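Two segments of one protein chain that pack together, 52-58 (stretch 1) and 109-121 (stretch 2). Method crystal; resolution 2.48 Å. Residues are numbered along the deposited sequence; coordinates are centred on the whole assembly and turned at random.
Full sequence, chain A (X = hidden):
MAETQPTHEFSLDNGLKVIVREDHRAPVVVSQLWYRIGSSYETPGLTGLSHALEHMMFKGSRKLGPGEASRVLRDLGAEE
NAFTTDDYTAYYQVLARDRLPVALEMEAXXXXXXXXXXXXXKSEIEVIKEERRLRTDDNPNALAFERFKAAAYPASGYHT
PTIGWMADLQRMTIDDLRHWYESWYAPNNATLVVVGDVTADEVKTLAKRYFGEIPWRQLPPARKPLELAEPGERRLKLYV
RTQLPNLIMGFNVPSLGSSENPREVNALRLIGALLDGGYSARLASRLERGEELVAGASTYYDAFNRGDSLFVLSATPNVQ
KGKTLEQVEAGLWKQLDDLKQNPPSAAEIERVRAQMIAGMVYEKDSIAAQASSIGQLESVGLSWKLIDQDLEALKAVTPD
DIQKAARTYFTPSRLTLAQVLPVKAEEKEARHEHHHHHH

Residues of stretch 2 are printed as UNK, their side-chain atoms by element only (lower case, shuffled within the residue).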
ATOM      1  N   ALA A  52       5.532 -16.273  -5.839  1.00 31.15           N
ATOM      2  CA  ALA A  52       5.585 -16.937  -7.107  1.00 33.76           C
ATOM      3  C   ALA A  52       6.950 -17.471  -7.444  1.00 37.44           C
ATOM      4  O   ALA A  52       7.092 -18.542  -7.974  1.00 34.07           O
ATOM      5  CB  ALA A  52       5.118 -16.017  -8.201  1.00 33.63           C
ATOM      6  N   LEU A  53       7.957 -16.680  -7.175  1.00 38.32           N
ATOM      7  CA  LEU A  53       9.284 -17.048  -7.525  1.00 37.23           C
ATOM      8  C   LEU A  53       9.643 -18.281  -6.760  1.00 38.13           C
ATOM      9  O   LEU A  53      10.307 -19.137  -7.270  1.00 36.04           O
ATOM     10  CB  LEU A  53      10.240 -15.915  -7.223  1.00 37.52           C
ATOM     11  CG  LEU A  53      11.713 -16.077  -7.560  1.00 39.63           C
ATOM     12  CD1 LEU A  53      11.946 -16.427  -9.005  1.00 37.41           C
ATOM     13  CD2 LEU A  53      12.493 -14.851  -7.193  1.00 38.03           C
ATOM     14  N   GLU A  54       9.198 -18.356  -5.527  1.00 39.00           N
ATOM     15  CA  GLU A  54       9.451 -19.491  -4.692  1.00 44.95           C
ATOM     16  C   GLU A  54       8.736 -20.697  -5.224  1.00 47.02           C
ATOM     17  O   GLU A  54       9.301 -21.734  -5.390  1.00 45.69           O
ATOM     18  CB  GLU A  54       8.994 -19.197  -3.287  1.00 46.92           C
ATOM     19  CG  GLU A  54       8.916 -20.402  -2.389  1.00 48.99           C
ATOM     20  CD  GLU A  54       7.517 -20.859  -2.141  1.00 48.89           C
ATOM     21  OE1 GLU A  54       6.753 -20.134  -1.527  1.00 49.54           O
ATOM     22  OE2 GLU A  54       7.184 -21.950  -2.569  1.00 52.70           O
ATOM     23  N   HIS A  55       7.469 -20.537  -5.488  1.00 49.34           N
ATOM     24  CA  HIS A  55       6.681 -21.589  -6.042  1.00 54.66           C
ATOM     25  C   HIS A  55       7.346 -22.183  -7.276  1.00 55.02           C
ATOM     26  O   HIS A  55       7.273 -23.354  -7.523  1.00 54.13           O
ATOM     27  CB  HIS A  55       5.315 -21.043  -6.376  1.00 53.04           C
ATOM     28  CG  HIS A  55       4.373 -22.063  -6.899  1.00 57.01           C
ATOM     29  ND1 HIS A  55       3.450 -22.694  -6.110  1.00 63.06           N
ATOM     30  CD2 HIS A  55       4.216 -22.573  -8.136  1.00 61.51           C
ATOM     31  CE1 HIS A  55       2.762 -23.545  -6.837  1.00 70.99           C
ATOM     32  NE2 HIS A  55       3.209 -23.494  -8.072  1.00 66.91           N
ATOM     33  N   MET A  56       8.017 -21.362  -8.042  1.00 57.43           N
ATOM     34  CA  MET A  56       8.580 -21.787  -9.291  1.00 65.01           C
ATOM     35  C   MET A  56       9.840 -22.621  -9.167  1.00 65.47           C
ATOM     36  O   MET A  56      10.101 -23.469  -9.978  1.00 63.61           O
ATOM     37  CB  MET A  56       8.860 -20.573 -10.149  1.00 70.58           C
ATOM     38  CG  MET A  56       8.298 -20.692 -11.526  1.00 69.81           C
ATOM     39  SD  MET A  56       6.796 -19.787 -11.651  1.00 70.81           S
ATOM     40  CE  MET A  56       6.828 -19.411 -13.369  1.00 79.61           C
ATOM     41  N   MET A  57      10.628 -22.371  -8.151  1.00 66.12           N
ATOM     42  CA  MET A  57      11.774 -23.194  -7.894  1.00 71.82           C
ATOM     43  C   MET A  57      11.325 -24.338  -7.044  1.00 79.32           C
ATOM     44  O   MET A  57      11.699 -24.472  -5.909  1.00 76.70           O
ATOM     45  CB  MET A  57      12.851 -22.401  -7.211  1.00 75.54           C
ATOM     46  CG  MET A  57      13.182 -21.150  -7.970  1.00 78.03           C
ATOM     47  SD  MET A  57      14.061 -19.985  -6.966  1.00 82.20           S
ATOM     48  CE  MET A  57      15.606 -20.037  -7.838  1.00 81.32           C
ATOM     49  N   PHE A  58      10.509 -25.184  -7.637  1.00 80.51           N
ATOM     50  CA  PHE A  58       9.907 -26.255  -6.929  1.00 82.64           C
ATOM     51  C   PHE A  58       8.999 -26.961  -7.921  1.00 85.22           C
ATOM     52  O   PHE A  58       9.347 -27.097  -9.087  1.00 76.68           O
ATOM     53  CB  PHE A  58       9.105 -25.649  -5.815  1.00 89.74           C
ATOM     54  CG  PHE A  58       9.467 -26.143  -4.460  1.00 86.53           C
ATOM     55  CD1 PHE A  58      10.486 -25.586  -3.767  1.00 77.68           C
ATOM     56  CD2 PHE A  58       8.734 -27.136  -3.870  1.00 83.14           C
ATOM     57  CE1 PHE A  58      10.796 -26.040  -2.515  1.00 86.58           C
ATOM     58  CE2 PHE A  58       9.032 -27.597  -2.622  1.00 80.06           C
ATOM     59  CZ  PHE A  58      10.065 -27.049  -1.940  1.00 84.77           C
ATOM     60  N   UNK A 109      22.727 -24.348  -5.896  1.00 57.70           N
ATOM     61  CA  UNK A 109      22.332 -24.297  -7.273  1.00 62.51           C
ATOM     62  C   UNK A 109      21.233 -23.302  -7.468  1.00 60.16           C
ATOM     63  O   UNK A 109      21.202 -22.568  -8.413  1.00 54.48           O
ATOM     64  o   UNK A 109      23.113 -25.753  -9.604  1.00 79.35           O
ATOM     65  o   UNK A 109      20.997 -26.187  -9.818  1.00 78.80           O
ATOM     66  c   UNK A 109      21.984 -25.875  -9.143  1.00 77.16           C
ATOM     67  c   UNK A 109      21.822 -25.641  -7.693  1.00 73.06           C
ATOM     68  N   UNK A 110      20.321 -23.297  -6.531  1.00 61.90           N
ATOM     69  CA  UNK A 110      19.213 -22.414  -6.565  1.00 60.16           C
ATOM     70  C   UNK A 110      19.714 -21.000  -6.535  1.00 57.50           C
ATOM     71  O   UNK A 110      19.246 -20.173  -7.250  1.00 58.19           O
ATOM     72  n   UNK A 110      15.820 -25.638  -2.708  1.00 65.28           N
ATOM     73  c   UNK A 110      18.422 -22.666  -5.301  1.00 60.54           C
ATOM     74  c   UNK A 110      15.758 -24.652  -3.575  1.00 70.51           C
ATOM     75  c   UNK A 110      16.237 -22.334  -4.160  1.00 76.45           C
ATOM     76  n   UNK A 110      15.214 -24.841  -4.751  1.00 72.23           N
ATOM     77  n   UNK A 110      16.248 -23.471  -3.265  1.00 76.96           N
ATOM     78  c   UNK A 110      16.930 -22.672  -5.462  1.00 71.83           C
ATOM     79  N   UNK A 111      20.636 -20.719  -5.652  1.00 51.84           N
ATOM     80  CA  UNK A 111      21.156 -19.393  -5.510  1.00 49.48           C
ATOM     81  C   UNK A 111      21.898 -18.949  -6.729  1.00 50.50           C
ATOM     82  O   UNK A 111      21.848 -17.817  -7.116  1.00 54.73           O
ATOM     83  c   UNK A 111      24.708 -18.369  -2.738  1.00 50.95           C
ATOM     84  c   UNK A 111      22.063 -19.339  -4.309  1.00 50.31           C
ATOM     85  c   UNK A 111      22.267 -17.966  -3.755  1.00 49.09           C
ATOM     86  s   UNK A 111      23.076 -18.071  -2.201  1.00 49.88           S
ATOM     87  N   UNK A 112      22.621 -19.873  -7.307  1.00 54.74           N
ATOM     88  CA  UNK A 112      23.460 -19.594  -8.435  1.00 58.63           C
ATOM     89  C   UNK A 112      22.760 -19.193  -9.715  1.00 59.33           C
ATOM     90  O   UNK A 112      23.249 -18.347 -10.433  1.00 61.57           O
ATOM     91  c   UNK A 112      24.385 -20.758  -8.682  1.00 59.17           C
ATOM     92  N   UNK A 113      21.681 -19.853 -10.054  1.00 61.34           N
ATOM     93  CA  UNK A 113      21.021 -19.485 -11.265  1.00 62.99           C
ATOM     94  C   UNK A 113      19.608 -19.960 -11.297  1.00 60.69           C
ATOM     95  O   UNK A 113      19.260 -20.902 -10.639  1.00 61.76           O
ATOM     96  n   UNK A 113      20.785 -22.077 -13.499  1.00 71.28           N
ATOM     97  c   UNK A 113      22.265 -22.533 -11.968  1.00 75.50           C
ATOM     98  c   UNK A 113      21.792 -20.040 -12.435  1.00 69.98           C
ATOM     99  c   UNK A 113      21.653 -21.511 -12.598  1.00 74.75           C
ATOM    100  n   UNK A 113      21.756 -23.689 -12.489  1.00 77.27           N
ATOM    101  c   UNK A 113      20.868 -23.387 -13.415  1.00 76.65           C
ATOM    102  N   UNK A 114      18.797 -19.309 -12.095  1.00 61.05           N
ATOM    103  CA  UNK A 114      17.413 -19.650 -12.145  1.00 63.23           C
ATOM    104  C   UNK A 114      17.107 -20.222 -13.474  1.00 67.01           C
ATOM    105  O   UNK A 114      17.172 -19.540 -14.458  1.00 62.44           O
ATOM    106  c   UNK A 114      14.608 -19.860 -11.346  1.00 72.10           C
ATOM    107  c   UNK A 114      16.565 -18.408 -11.954  1.00 68.72           C
ATOM    108  c   UNK A 114      15.068 -18.636 -12.101  1.00 75.04           C
ATOM    109  c   UNK A 114      14.274 -17.428 -11.697  1.00 68.45           C
ATOM    110  N   UNK A 115      16.703 -21.478 -13.495  1.00 79.27           N
ATOM    111  CA  UNK A 115      16.264 -22.084 -14.727  1.00 81.52           C
ATOM    112  C   UNK A 115      14.778 -22.090 -14.704  1.00 71.72           C
ATOM    113  O   UNK A 115      14.180 -22.805 -13.956  1.00 72.34           O
ATOM    114  o   UNK A 115      17.266 -23.808 -16.116  1.00 70.23           O
ATOM    115  c   UNK A 115      16.771 -23.516 -14.826  1.00 80.97           C
ATOM    116  N   UNK A 116      14.184 -21.262 -15.525  1.00 71.27           N
ATOM    117  CA  UNK A 116      12.762 -21.140 -15.545  1.00 71.72           C
ATOM    118  C   UNK A 116      12.344 -20.891 -16.948  1.00 63.35           C
ATOM    119  O   UNK A 116      12.469 -19.814 -17.453  1.00 62.87           O
ATOM    120  c   UNK A 116       9.981 -20.692 -14.359  1.00 68.53           C
ATOM    121  c   UNK A 116      12.346 -19.985 -14.653  1.00 76.68           C
ATOM    122  c   UNK A 116      10.777 -18.497 -13.539  1.00 74.25           C
ATOM    123  c   UNK A 116      10.903 -19.531 -14.630  1.00 72.97           C
ATOM    124  N   UNK A 117      11.789 -21.908 -17.544  1.00 66.70           N
ATOM    125  CA  UNK A 117      11.324 -21.862 -18.915  1.00 70.51           C
ATOM    126  C   UNK A 117      10.031 -21.134 -19.079  1.00 67.96           C
ATOM    127  O   UNK A 117       9.165 -21.212 -18.259  1.00 68.47           O
ATOM    128  c   UNK A 117      11.097 -23.325 -19.232  1.00 75.42           C
ATOM    129  c   UNK A 117      12.237 -23.241 -17.152  1.00 72.47           C
ATOM    130  c   UNK A 117      12.088 -24.027 -18.405  1.00 73.37           C
ATOM    131  N   UNK A 118       9.872 -20.511 -20.217  1.00 69.45           N
ATOM    132  CA  UNK A 118       8.693 -19.760 -20.529  1.00 73.62           C
ATOM    133  C   UNK A 118       7.516 -20.701 -20.460  1.00 70.66           C
ATOM    134  O   UNK A 118       6.418 -20.330 -20.127  1.00 61.53           O
ATOM    135  c   UNK A 118       9.143 -20.432 -22.845  1.00 78.39           C
ATOM    136  c   UNK A 118       7.514 -18.624 -22.415  1.00 79.83           C
ATOM    137  c   UNK A 118       8.803 -19.262 -21.955  1.00 75.93           C
ATOM    138  N   UNK A 119       7.758 -21.918 -20.877  1.00 75.77           N
ATOM    139  CA  UNK A 119       6.752 -22.935 -20.913  1.00 69.51           C
ATOM    140  C   UNK A 119       6.312 -23.322 -19.518  1.00 67.29           C
ATOM    141  O   UNK A 119       5.144 -23.541 -19.256  1.00 65.10           O
ATOM    142  c   UNK A 119       7.263 -24.110 -21.723  1.00 79.83           C
ATOM    143  o   UNK A 119       7.694 -23.786 -24.093  1.00 91.69           O
ATOM    144  o   UNK A 119       9.284 -23.214 -22.703  1.00 87.01           O
ATOM    145  c   UNK A 119       8.143 -23.674 -22.924  1.00 97.91           C
ATOM    146  N   UNK A 120       7.263 -23.432 -18.620  1.00 58.54           N
ATOM    147  CA  UNK A 120       6.943 -23.740 -17.261  1.00 59.63           C
ATOM    148  C   UNK A 120       6.146 -22.607 -16.671  1.00 60.46           C
ATOM    149  O   UNK A 120       5.212 -22.814 -15.949  1.00 55.64           O
ATOM    150  n   UNK A 120       9.301 -24.105 -13.065  1.00 76.64           N
ATOM    151  c   UNK A 120       9.388 -24.531 -14.308  1.00 79.73           C
ATOM    152  c   UNK A 120       8.234 -23.941 -16.479  1.00 61.57           C
ATOM    153  o   UNK A 120      10.444 -24.905 -14.797  1.00 67.44           O
ATOM    154  c   UNK A 120       8.092 -24.550 -15.108  1.00 69.55           C
ATOM    155  N   UNK A 121       6.564 -21.391 -16.961  1.00 58.53           N
ATOM    156  CA  UNK A 121       6.008 -20.254 -16.302  1.00 54.28           C
ATOM    157  C   UNK A 121       4.555 -20.143 -16.614  1.00 49.17           C
ATOM    158  O   UNK A 121       3.753 -19.979 -15.751  1.00 46.13           O
ATOM    159  c   UNK A 121       6.726 -18.995 -16.755  1.00 56.76           C
ATOM    160  c   UNK A 121       6.073 -17.744 -16.295  1.00 52.28           C
ATOM    161  c   UNK A 121       5.539 -16.249 -14.559  1.00 48.25           C
ATOM    162  c   UNK A 121       6.151 -17.376 -15.001  1.00 46.82           C
ATOM    163  c   UNK A 121       5.359 -16.972 -17.152  1.00 52.21           C
ATOM    164  c   UNK A 121       4.736 -15.843 -16.716  1.00 52.09           C
ATOM    165  c   UNK A 121       4.830 -15.481 -15.417  1.00 48.81           C
TER

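Position 109 has two side-chain carbons, the second carrying two oxygens. It is a carboxylate on a short stem, out of reach of stretch 1: Asp109.

Position 110 has three carbons, a nitrogen, and a carbon carrying two more nitrogens. That guanidinium makes it Arg110. Its CA-to-CB bond points sideways, but the chain end comes nearer. Met57 CE lies 3.7 Å from the backbone O of Arg110 and 3.8 Å from its CG.

Position 111 has two carbons, a sulfur and a final carbon, unbranched. This thioether is Met111, which points away from stretch 1. Position 112 has one carbon, so it is Ala112. It closes the first helix.

Position 113 has one carbon and then a five-membered ring of three carbons and two nitrogens, an imidazole: His113. It is the first residue to leave helical phi/psi, and it points away.

Position 114 has four carbons, forked at the second. A fork at the first would mean isoleucine; this is Leu114. It points toward stretch 1. Its CD2 is 3.7 Å from Leu53 CD1, and its CD1 is 3.7 Å from Met57 CE.

Position 115 has one carbon and one oxygen. It touches nothing on stretch 1. With no further carbon, it is Ser115.

Position 116 repeats the four carbons forked at the second, so it is Leu116. It points toward stretch 1, and its CD1 packs 3.3 Å from Met56 CG.

Position 117 has three carbons closing a ring onto the backbone nitrogen: Pro117. It takes the N-cap position, right before the second helix.

Position 118 has one carbon carrying two others. This fork at CB is Val118, directed away. Position 119 again has two carbons with two oxygens on the second: Asp119, out of reach.

Position 120 has three carbons, the third carrying one oxygen and one nitrogen. This amide is Gln120. Its NE2 donates a weak hydrogen bond to Met56 O at 3.3 Å.

Position 121 has one carbon and a ring of six carbons, with no oxygen: Phe121. Met56 CE sits at the ring edge, and the modelled approach there is too close to interpret.

The contact is mainly apolar and buries 460 Å² in all. Met56 and Met57 cover most of stretch 1's share. Met57 reaches Arg110 and Leu114, while Met56 meets Leu116, Gln120 and Phe121. Leu53 adds its contact with Leu114. The weak bond from Gln120 NE2 to Met56 O (3.3 Å) is the only hydrogen bond across, so side-chain packing does most of the work.

Stretch 2 (109-121) DRMAHLSLPVDQF
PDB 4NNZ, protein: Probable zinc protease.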